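Archaeal flagellar ATP-binding protein FlaH (Methanocaldococcus jannaschii DSM 2661, PDB 4WIA) probably binds and hydrolyses ATP as a component of the machinery of the archaellum, the archaeal flagellum. Local coordinates at residues Y56-V61 with G88-I93. Residues are numbered along the deposited sequence; the frame is centred on the assembly and turned at random.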
loop_
_atom_site.group_PDB
_atom_site.type_symbol
_atom_site.label_atom_id
_atom_site.label_comp_id
_atom_site.label_asym_id
_atom_site.label_seq_id
_atom_site.Cartn_x
_atom_site.Cartn_y
_atom_site.Cartn_z
ATOM N N TYR A 56 2.035 -0.130 -9.271
ATOM C CA TYR A 56 2.455 -0.217 -10.673
ATOM C C TYR A 56 1.244 -0.472 -11.631
ATOM O O TYR A 56 0.167 -0.854 -11.203
ATOM C CB TYR A 56 3.501 -1.298 -10.855
ATOM C CG TYR A 56 4.716 -1.110 -9.969
ATOM C CD1 TYR A 56 5.767 -0.312 -10.380
ATOM C CD2 TYR A 56 4.796 -1.706 -8.710
ATOM C CE1 TYR A 56 6.875 -0.111 -9.594
ATOM C CE2 TYR A 56 5.896 -1.515 -7.900
ATOM C CZ TYR A 56 6.924 -0.723 -8.340
ATOM O OH TYR A 56 8.016 -0.539 -7.617
ATOM N N SER A 57 1.429 -0.162 -12.913
ATOM C CA SER A 57 0.425 -0.421 -13.903
ATOM C C SER A 57 0.863 -1.641 -14.700
ATOM O O SER A 57 2.033 -1.891 -14.808
ATOM C CB SER A 57 0.263 0.764 -14.824
ATOM O OG SER A 57 1.510 1.149 -15.413
ATOM N N VAL A 58 -0.099 -2.414 -15.201
ATOM C CA VAL A 58 0.183 -3.617 -15.900
ATOM C C VAL A 58 -0.656 -3.689 -17.185
ATOM O O VAL A 58 -1.845 -3.368 -17.168
ATOM C CB VAL A 58 -0.152 -4.829 -15.014
ATOM C CG1 VAL A 58 0.061 -6.120 -15.775
ATOM C CG2 VAL A 58 0.714 -4.836 -13.770
ATOM N N THR A 59 -0.042 -4.169 -18.261
ATOM C CA THR A 59 -0.743 -4.655 -19.400
ATOM C C THR A 59 -0.648 -6.170 -19.428
ATOM O O THR A 59 0.461 -6.733 -19.334
ATOM C CB THR A 59 -0.123 -4.135 -20.708
ATOM O OG1 THR A 59 -0.326 -2.726 -20.780
ATOM C CG2 THR A 59 -0.797 -4.776 -21.962
ATOM N N TYR A 60 -1.790 -6.839 -19.593
ATOM C CA TYR A 60 -1.789 -8.288 -19.674
ATOM C C TYR A 60 -2.392 -8.703 -21.007
ATOM O O TYR A 60 -3.571 -8.502 -21.211
ATOM C CB TYR A 60 -2.560 -8.861 -18.485
ATOM C CG TYR A 60 -2.339 -10.347 -18.200
ATOM C CD1 TYR A 60 -2.644 -11.306 -19.130
ATOM C CD2 TYR A 60 -1.843 -10.769 -16.983
ATOM C CE1 TYR A 60 -2.446 -12.647 -18.906
ATOM C CE2 TYR A 60 -1.656 -12.124 -16.716
ATOM C CZ TYR A 60 -1.953 -13.055 -17.654
ATOM O OH TYR A 60 -1.784 -14.416 -17.443
ATOM N N VAL A 61 -1.592 -9.330 -21.875
ATOM C CA VAL A 61 -2.024 -9.778 -23.158
ATOM C C VAL A 61 -2.149 -11.293 -23.071
ATOM O O VAL A 61 -1.159 -11.972 -22.870
ATOM C CB VAL A 61 -0.997 -9.423 -24.248
ATOM C CG1 VAL A 61 -1.465 -9.872 -25.652
ATOM C CG2 VAL A 61 -0.697 -7.941 -24.249
ATOM N N GLY A 88 -8.150 1.781 -15.537
ATOM C CA GLY A 88 -7.080 1.630 -16.489
ATOM C C GLY A 88 -5.716 1.267 -15.913
ATOM O O GLY A 88 -4.778 1.029 -16.674
ATOM N N ALA A 89 -5.589 1.151 -14.589
ATOM C CA ALA A 89 -4.410 0.607 -13.993
ATOM C C ALA A 89 -4.000 -0.734 -14.554
ATOM O O ALA A 89 -2.776 -0.964 -14.816
ATOM C CB ALA A 89 -4.584 0.492 -12.519
ATOM N N LEU A 90 -4.973 -1.591 -14.788
ATOM C CA LEU A 90 -4.755 -2.848 -15.530
ATOM C C LEU A 90 -5.409 -2.744 -16.915
ATOM O O LEU A 90 -6.596 -2.467 -17.027
ATOM C CB LEU A 90 -5.371 -4.025 -14.768
ATOM C CG LEU A 90 -5.436 -5.387 -15.479
ATOM C CD1 LEU A 90 -4.051 -5.802 -15.927
ATOM C CD2 LEU A 90 -6.065 -6.499 -14.643
ATOM N N LEU A 91 -4.616 -2.958 -17.990
ATOM C CA LEU A 91 -5.109 -2.988 -19.327
ATOM C C LEU A 91 -5.004 -4.419 -19.763
ATOM O O LEU A 91 -3.908 -5.001 -19.859
ATOM C CB LEU A 91 -4.217 -2.111 -20.228
ATOM C CG LEU A 91 -4.392 -2.158 -21.721
ATOM C CD1 LEU A 91 -5.796 -1.659 -22.110
ATOM C CD2 LEU A 91 -3.302 -1.357 -22.415
ATOM N N TYR A 92 -6.163 -5.014 -20.011
ATOM C CA TYR A 92 -6.263 -6.418 -20.347
ATOM C C TYR A 92 -6.592 -6.572 -21.839
ATOM O O TYR A 92 -7.550 -6.022 -22.310
ATOM C CB TYR A 92 -7.357 -7.104 -19.492
ATOM C CG TYR A 92 -7.385 -8.579 -19.735
ATOM C CD1 TYR A 92 -6.422 -9.386 -19.195
ATOM C CD2 TYR A 92 -8.289 -9.151 -20.615
ATOM C CE1 TYR A 92 -6.399 -10.749 -19.454
ATOM C CE2 TYR A 92 -8.286 -10.526 -20.890
ATOM C CZ TYR A 92 -7.323 -11.313 -20.285
ATOM O OH TYR A 92 -7.290 -12.666 -20.543
ATOM N N ILE A 93 -5.790 -7.362 -22.562
ATOM C CA ILE A 93 -5.894 -7.473 -24.009
ATOM C C ILE A 93 -6.125 -8.920 -24.428
ATOM O O ILE A 93 -5.167 -9.721 -24.519
ATOM C CB ILE A 93 -4.599 -7.016 -24.652
ATOM C CG1 ILE A 93 -4.246 -5.600 -24.168
ATOM C CG2 ILE A 93 -4.728 -7.071 -26.204
ATOM C CD1 ILE A 93 -5.201 -4.521 -24.643
#
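The carbonyl oxygen of Y60 accepts the backbone N-H of I93 (O to N 2.8 Å) and a weaker CA-H...O contact from Y92 (CA to O 3.5 Å). The N-H bond belongs to a parallel ladder between edge strand 90-94 and strand 58-62 in the central sheet of a KaiC-like P-loop NTPase domain. The other rungs are V58 N to A89 O, L91 N to V58 O and Y60 N to L91 O.

V58, Y60, L90 and Y92 line the face covered by helices 40-53 and 82-87, where apolar and aromatic groups suit the buried layer. L90 turns CD1 back to 3.5 Å from V58 O. Both tyrosines set CG anti to the backbone N (chi1 -164° and -175°) and lie side by side, Y60 CD1 3.8 Å from Y92 CE1, ring planes oblique at 31°. Y60 OH is hydrogen-bonded to D127 OD2 and Y92 OH to L65 O. The Y60 side chain lies about 5 Å from that of S41, a probable ATP and magnesium ligand, so this face backs the likely nucleotide site.

On the other face, beta-branched T59, V61 and I93 suit extended backbone; T59 OG1, hydrogen-bonded to F118 O, lies 3.7 Å from L91 CD2, and V61 CG2 packs 4.0 Å from I93 CB.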